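Local coordinates for cobalamin biosynthesis protein CobN (Mycobacterium tuberculosis, PDB 7C6O) that probably inserts cobalt into a corrin ring during cobalamin biosynthesis, acting as the large, catalytic subunit of an ATP-dependent cobaltochelatase, at residues Q1009-R1014 with A1194-E1199; P509-G514 with P524-S529. All coordinates share one frame; numbering follows the deposited sequence.

Interaction 1: residues Q1009-R1014 with A1194-E1199; sequences QLIDSR and AERLLE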
loop_
_atom_site.group_PDB
_atom_site.type_symbol
_atom_site.label_atom_id
_atom_site.label_comp_id
_atom_site.label_asym_id
_atom_site.label_seq_id
_atom_site.Cartn_x
_atom_site.Cartn_y
_atom_site.Cartn_z
ATOM N N GLN A 1009 10.650 17.137 5.129
ATOM C CA GLN A 1009 10.720 17.872 6.388
ATOM C C GLN A 1009 11.866 18.876 6.374
ATOM O O GLN A 1009 11.716 20.008 6.849
ATOM C CB GLN A 1009 10.877 16.900 7.561
ATOM C CG GLN A 1009 9.619 16.106 7.900
ATOM C CD GLN A 1009 9.381 14.928 6.967
ATOM O OE1 GLN A 1009 10.196 14.634 6.092
ATOM N NE2 GLN A 1009 8.257 14.245 7.156
ATOM N N LEU A 1010 13.016 18.482 5.825
ATOM C CA LEU A 1010 14.167 19.379 5.790
ATOM C C LEU A 1010 13.888 20.601 4.922
ATOM O O LEU A 1010 14.129 21.741 5.336
ATOM C CB LEU A 1010 15.401 18.629 5.285
ATOM C CG LEU A 1010 16.709 19.421 5.327
ATOM C CD1 LEU A 1010 17.095 19.743 6.771
ATOM C CD2 LEU A 1010 17.823 18.665 4.620
ATOM N N ILE A 1011 13.369 20.379 3.710
ATOM C CA ILE A 1011 13.112 21.486 2.790
ATOM C C ILE A 1011 12.069 22.435 3.370
ATOM O O ILE A 1011 12.180 23.661 3.236
ATOM C CB ILE A 1011 12.695 20.943 1.408
ATOM C CG1 ILE A 1011 13.915 20.794 0.494
ATOM C CG2 ILE A 1011 11.663 21.848 0.749
ATOM C CD1 ILE A 1011 14.989 19.869 1.020
ATOM N N ASP A 1012 11.055 21.891 4.044
ATOM C CA ASP A 1012 10.029 22.743 4.637
ATOM C C ASP A 1012 10.565 23.536 5.822
ATOM O O ASP A 1012 10.143 24.677 6.040
ATOM C CB ASP A 1012 8.823 21.901 5.051
ATOM C CG ASP A 1012 7.956 21.512 3.869
ATOM O OD1 ASP A 1012 8.188 22.046 2.764
ATOM O OD2 ASP A 1012 7.046 20.676 4.041
ATOM N N SER A 1013 11.493 22.960 6.591
ATOM C CA SER A 1013 12.100 23.690 7.698
ATOM C C SER A 1013 13.105 24.727 7.223
ATOM O O SER A 1013 13.379 25.684 7.955
ATOM C CB SER A 1013 12.800 22.726 8.652
ATOM O OG SER A 1013 14.059 22.338 8.126
ATOM N N ARG A 1014 13.671 24.540 6.033
ATOM C CA ARG A 1014 14.694 25.396 5.440
ATOM C C ARG A 1014 15.996 25.403 6.233
ATOM O O ARG A 1014 16.888 26.204 5.938
ATOM C CB ARG A 1014 14.187 26.835 5.249
ATOM C CG ARG A 1014 12.849 26.926 4.524
ATOM C CD ARG A 1014 12.529 28.351 4.094
ATOM N NE ARG A 1014 12.234 29.232 5.219
ATOM C CZ ARG A 1014 11.877 30.506 5.091
ATOM N NH1 ARG A 1014 11.772 31.047 3.883
ATOM N NH2 ARG A 1014 11.623 31.238 6.165
ATOM N N ALA A 1194 5.657 32.739 -3.448
ATOM C CA ALA A 1194 6.586 33.863 -3.522
ATOM C C ALA A 1194 7.766 33.655 -2.587
ATOM O O ALA A 1194 8.916 33.934 -2.950
ATOM C CB ALA A 1194 5.859 35.167 -3.193
ATOM N N GLU A 1195 7.503 33.151 -1.382
ATOM C CA GLU A 1195 8.583 32.883 -0.439
ATOM C C GLU A 1195 9.544 31.833 -0.984
ATOM O O GLU A 1195 10.768 31.985 -0.880
ATOM C CB GLU A 1195 8.001 32.438 0.899
ATOM C CG GLU A 1195 8.804 32.879 2.105
ATOM C CD GLU A 1195 8.147 32.476 3.409
ATOM O OE1 GLU A 1195 7.886 31.269 3.595
ATOM O OE2 GLU A 1195 7.879 33.368 4.239
ATOM N N ARG A 1196 9.011 30.760 -1.576
ATOM C CA ARG A 1196 9.876 29.691 -2.066
ATOM C C ARG A 1196 10.721 30.154 -3.249
ATOM O O ARG A 1196 11.899 29.796 -3.352
ATOM C CB ARG A 1196 9.046 28.466 -2.449
ATOM C CG ARG A 1196 9.889 27.229 -2.728
ATOM C CD ARG A 1196 10.483 26.671 -1.444
ATOM N NE ARG A 1196 9.486 25.931 -0.674
ATOM C CZ ARG A 1196 9.691 25.444 0.545
ATOM N NH1 ARG A 1196 10.860 25.625 1.148
ATOM N NH2 ARG A 1196 8.727 24.779 1.162
ATOM N N LEU A 1197 10.139 30.947 -4.151
ATOM C CA LEU A 1197 10.909 31.445 -5.287
ATOM C C LEU A 1197 11.994 32.411 -4.830
ATOM O O LEU A 1197 13.114 32.392 -5.355
ATOM C CB LEU A 1197 9.975 32.103 -6.303
ATOM C CG LEU A 1197 8.985 31.142 -6.972
ATOM C CD1 LEU A 1197 7.805 31.890 -7.575
ATOM C CD2 LEU A 1197 9.689 30.306 -8.036
ATOM N N LEU A 1198 11.691 33.248 -3.834
ATOM C CA LEU A 1198 12.726 34.088 -3.246
ATOM C C LEU A 1198 13.783 33.257 -2.530
ATOM O O LEU A 1198 14.956 33.646 -2.505
ATOM C CB LEU A 1198 12.096 35.104 -2.294
ATOM C CG LEU A 1198 11.380 36.263 -2.984
ATOM C CD1 LEU A 1198 10.457 36.976 -2.014
ATOM C CD2 LEU A 1198 12.396 37.236 -3.565
ATOM N N GLU A 1199 13.398 32.113 -1.950
ATOM C CA GLU A 1199 14.398 31.235 -1.346
ATOM C C GLU A 1199 15.317 30.635 -2.404
ATOM O O GLU A 1199 16.528 30.509 -2.181
ATOM C CB GLU A 1199 13.727 30.124 -0.533
ATOM C CG GLU A 1199 14.731 29.135 0.066
ATOM C CD GLU A 1199 14.078 27.967 0.789
ATOM O OE1 GLU A 1199 14.824 27.122 1.328
ATOM O OE2 GLU A 1199 12.831 27.891 0.818
HETATM O O HOH W 1 14.327 24.658 2.055
HETATM O O HOH W 2 10.806 29.385 1.351
#
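Arg1014 and Arg1196 reach across from opposite segments, and Glu1199 takes up a place beside both, an example of how charged side chains can join the end of one helix to the flank of another. Arg1014 has just left the helix, with a positive phi of 64°, and its CB already looks toward 1194-1199. Arg1014 CB comes within 4.0 Å of Glu1199 OE1, its CG lies against both oxygens of that carboxylate, and its CD approaches Glu1199 OE2 to 3.3 Å. The chain then bends at chi3 (-69°), lifting the guanidinium past Glu1199. At the tip NH1 gives a hydrogen bond to a water that in turn donates to Glu1199 OE2, while Glu1195 OE1, over one guanidinium face and 3.9 Å from Arg1014 NH1, makes a long salt bridge of charge attraction alone.

Arg1196 works at the end of helix 1007-1013. Arg1196 NH1 donates to Ile1011 O at 3.2 Å, arriving above the carbonyl plane, and makes a salt bridge to Glu1199 OE2 at 3.0 Å on the syn side. A second water links Ile1011 O to Glu1199 OE1. A positive group at this carbonyl probably suits the negative end of the helix dipole. Arg1196 NH2 adds a weak bond to Asp1012 OD1 (3.2 Å), completing a salt-bridge network of Asp1012, Arg1196 and Glu1199, and Ile1011 CG2 lies over one guanidinium face.

Asp1148 takes Arg1196 NE, and Arg1203 pairs with Glu1199. Helix 1007-1013 ends against helix 1187-1203, itself backed by helices 1162-1174 and 1211-1226, while helices 517-522 and 1019-1030 pack on Leu1010.

Interaction 2: residues P509-G514 with P524-S529; sequences PPRGFG and PDLPPS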
loop_
_atom_site.group_PDB
_atom_site.type_symbol
_atom_site.label_atom_id
_atom_site.label_comp_id
_atom_site.label_asym_id
_atom_site.label_seq_id
_atom_site.Cartn_x
_atom_site.Cartn_y
_atom_site.Cartn_z
ATOM N N PRO A 509 -3.481 16.944 13.617
ATOM C CA PRO A 509 -2.449 17.641 14.378
ATOM C C PRO A 509 -1.096 17.468 13.723
ATOM O O PRO A 509 -0.853 16.478 13.008
ATOM C CB PRO A 509 -2.499 16.959 15.753
ATOM C CG PRO A 509 -3.810 16.266 15.804
ATOM C CD PRO A 509 -4.137 15.888 14.402
ATOM N N PRO A 510 -0.179 18.407 13.937
ATOM C CA PRO A 510 1.120 18.329 13.265
ATOM C C PRO A 510 1.969 17.187 13.802
ATOM O O PRO A 510 1.914 16.831 14.983
ATOM C CB PRO A 510 1.758 19.688 13.568
ATOM C CG PRO A 510 1.113 20.129 14.824
ATOM C CD PRO A 510 -0.294 19.604 14.786
ATOM N N ARG A 511 2.765 16.613 12.897
ATOM C CA ARG A 511 3.637 15.499 13.249
ATOM C C ARG A 511 4.658 15.902 14.308
ATOM O O ARG A 511 4.995 15.107 15.194
ATOM C CB ARG A 511 4.326 14.990 11.984
ATOM C CG ARG A 511 5.317 13.875 12.192
ATOM C CD ARG A 511 4.640 12.533 12.389
ATOM N NE ARG A 511 5.644 11.481 12.467
ATOM C CZ ARG A 511 6.355 11.217 13.557
ATOM N NH1 ARG A 511 6.163 11.924 14.664
ATOM N NH2 ARG A 511 7.261 10.249 13.540
ATOM N N GLY A 512 5.167 17.128 14.230
ATOM C CA GLY A 512 6.084 17.652 15.228
ATOM C C GLY A 512 7.463 18.035 14.726
ATOM O O GLY A 512 8.251 18.580 15.512
ATOM N N PHE A 513 7.806 17.783 13.460
ATOM C CA PHE A 513 9.147 18.110 12.986
ATOM C C PHE A 513 9.351 19.606 12.787
ATOM O O PHE A 513 10.496 20.069 12.807
ATOM C CB PHE A 513 9.450 17.363 11.687
ATOM C CG PHE A 513 9.672 15.893 11.880
ATOM C CD1 PHE A 513 10.856 15.428 12.431
ATOM C CD2 PHE A 513 8.700 14.977 11.516
ATOM C CE1 PHE A 513 11.065 14.074 12.615
ATOM C CE2 PHE A 513 8.903 13.622 11.699
ATOM C CZ PHE A 513 10.087 13.170 12.250
ATOM N N GLY A 514 8.275 20.371 12.595
ATOM C CA GLY A 514 8.414 21.816 12.554
ATOM C C GLY A 514 8.772 22.405 13.903
ATOM O O GLY A 514 9.449 23.435 13.975
ATOM N N PRO A 524 14.144 10.175 12.947
ATOM C CA PRO A 524 13.012 9.739 12.118
ATOM C C PRO A 524 11.913 9.079 12.932
ATOM O O PRO A 524 10.759 9.077 12.490
ATOM C CB PRO A 524 13.652 8.760 11.124
ATOM C CG PRO A 524 14.911 8.306 11.793
ATOM C CD PRO A 524 15.393 9.480 12.590
ATOM N N ASP A 525 12.232 8.565 14.128
ATOM C CA ASP A 525 11.268 7.916 15.013
ATOM C C ASP A 525 10.636 8.874 16.016
ATOM O O ASP A 525 10.197 8.433 17.088
ATOM C CB ASP A 525 11.931 6.747 15.747
ATOM C CG ASP A 525 13.264 7.120 16.361
ATOM O OD1 ASP A 525 13.746 8.248 16.120
ATOM O OD2 ASP A 525 13.831 6.278 17.089
ATOM N N LEU A 526 10.577 10.165 15.699
ATOM C CA LEU A 526 9.959 11.154 16.568
ATOM C C LEU A 526 8.541 10.718 16.938
ATOM O O LEU A 526 7.711 10.515 16.042
ATOM C CB LEU A 526 9.923 12.515 15.876
ATOM C CG LEU A 526 9.252 13.648 16.658
ATOM C CD1 LEU A 526 10.072 14.008 17.886
ATOM C CD2 LEU A 526 9.028 14.874 15.773
ATOM N N PRO A 527 8.235 10.547 18.220
ATOM C CA PRO A 527 6.896 10.096 18.611
ATOM C C PRO A 527 5.887 11.221 18.481
ATOM O O PRO A 527 6.266 12.397 18.390
ATOM C CB PRO A 527 7.086 9.679 20.078
ATOM C CG PRO A 527 8.193 10.562 20.558
ATOM C CD PRO A 527 9.126 10.710 19.382
ATOM N N PRO A 528 4.591 10.905 18.459
ATOM C CA PRO A 528 3.583 11.969 18.479
ATOM C C PRO A 528 3.666 12.756 19.777
ATOM O O PRO A 528 4.054 12.231 20.823
ATOM C CB PRO A 528 2.257 11.207 18.369
ATOM C CG PRO A 528 2.562 9.859 18.944
ATOM C CD PRO A 528 3.975 9.567 18.504
ATOM N N SER A 529 3.304 14.033 19.695
ATOM C CA SER A 529 3.330 14.913 20.852
ATOM C C SER A 529 2.114 14.666 21.744
ATOM O O SER A 529 1.174 13.956 21.379
ATOM C CB SER A 529 3.361 16.374 20.413
ATOM O OG SER A 529 2.119 16.744 19.831
HETATM O O HOH W 3 3.239 15.136 17.068
HETATM O O HOH W 4 1.066 18.088 17.616
#
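Leu526 meets both Arg511 and Phe513, and the polar and apolar halves of this contact divide between its backbone and its side chain. The polar half is an end-on grip in which NH1 and NH2 of Arg511 both donate to Leu526 O, with the oxygen in the guanidinium plane. The lengths, 2.5 Å from Arg511 NH1 to Leu526 O and 2.6 Å from Arg511 NH2 to the same oxygen, are short, and they belong to one of two modelled conformers, so the fine geometry is doubtful. In this conformer CE2 of Phe513 lies 3.9 Å above the guanidinium plane.

The apolar half is a CH-pi contact. A chi1 of 178° swings the branched end of Leu526 toward Phe513, and CD2 comes to lie over the ring, 3.8 Å from the centroid and 11° off the normal. Leu526 CB touches Phe513 CZ at 3.7 Å, and CD2 also rests on the backbone of Gly512, whose phi of 119° suits a residue without a side chain.

Water supplies the third kind. One molecule donates to Pro510 O and Arg511 O and accepts from Ser529 N at 2.8 Å; another joins Pro510 O to Ser529 OG. Ser529 is the N-cap of helix 530-539, its OG bonded to Tyr532 N.

The two loops flank helix 517-522, on which Phe513 packs through Ala519 and Ile520, while helix 464-474 backs Leu526 and Pro527.

In the fold
Helix 517-522 stands between interaction 2, whose two loops flank it, and the first segment of interaction 1, which packs on it. Interaction 2 comes first and is local, pairing the loops before and after this helix, downstream of strand 503-507. Interaction 1 lies nearly 500 residues further on and joins helices 180 residues apart. Their centres are 19 Å apart, yet segments 1009-1014 and 509-514 touch where Gln1009 CG packs 3.9 Å from Phe513 CD2. Ile520 meets side chains of both these segments, and Trp1029 of helix 1019-1030 meets Phe513 and Gln1009. The local loop pairing is thereby connected, through helix 1007-1013, to the C-terminal helices of the chelatase subunit.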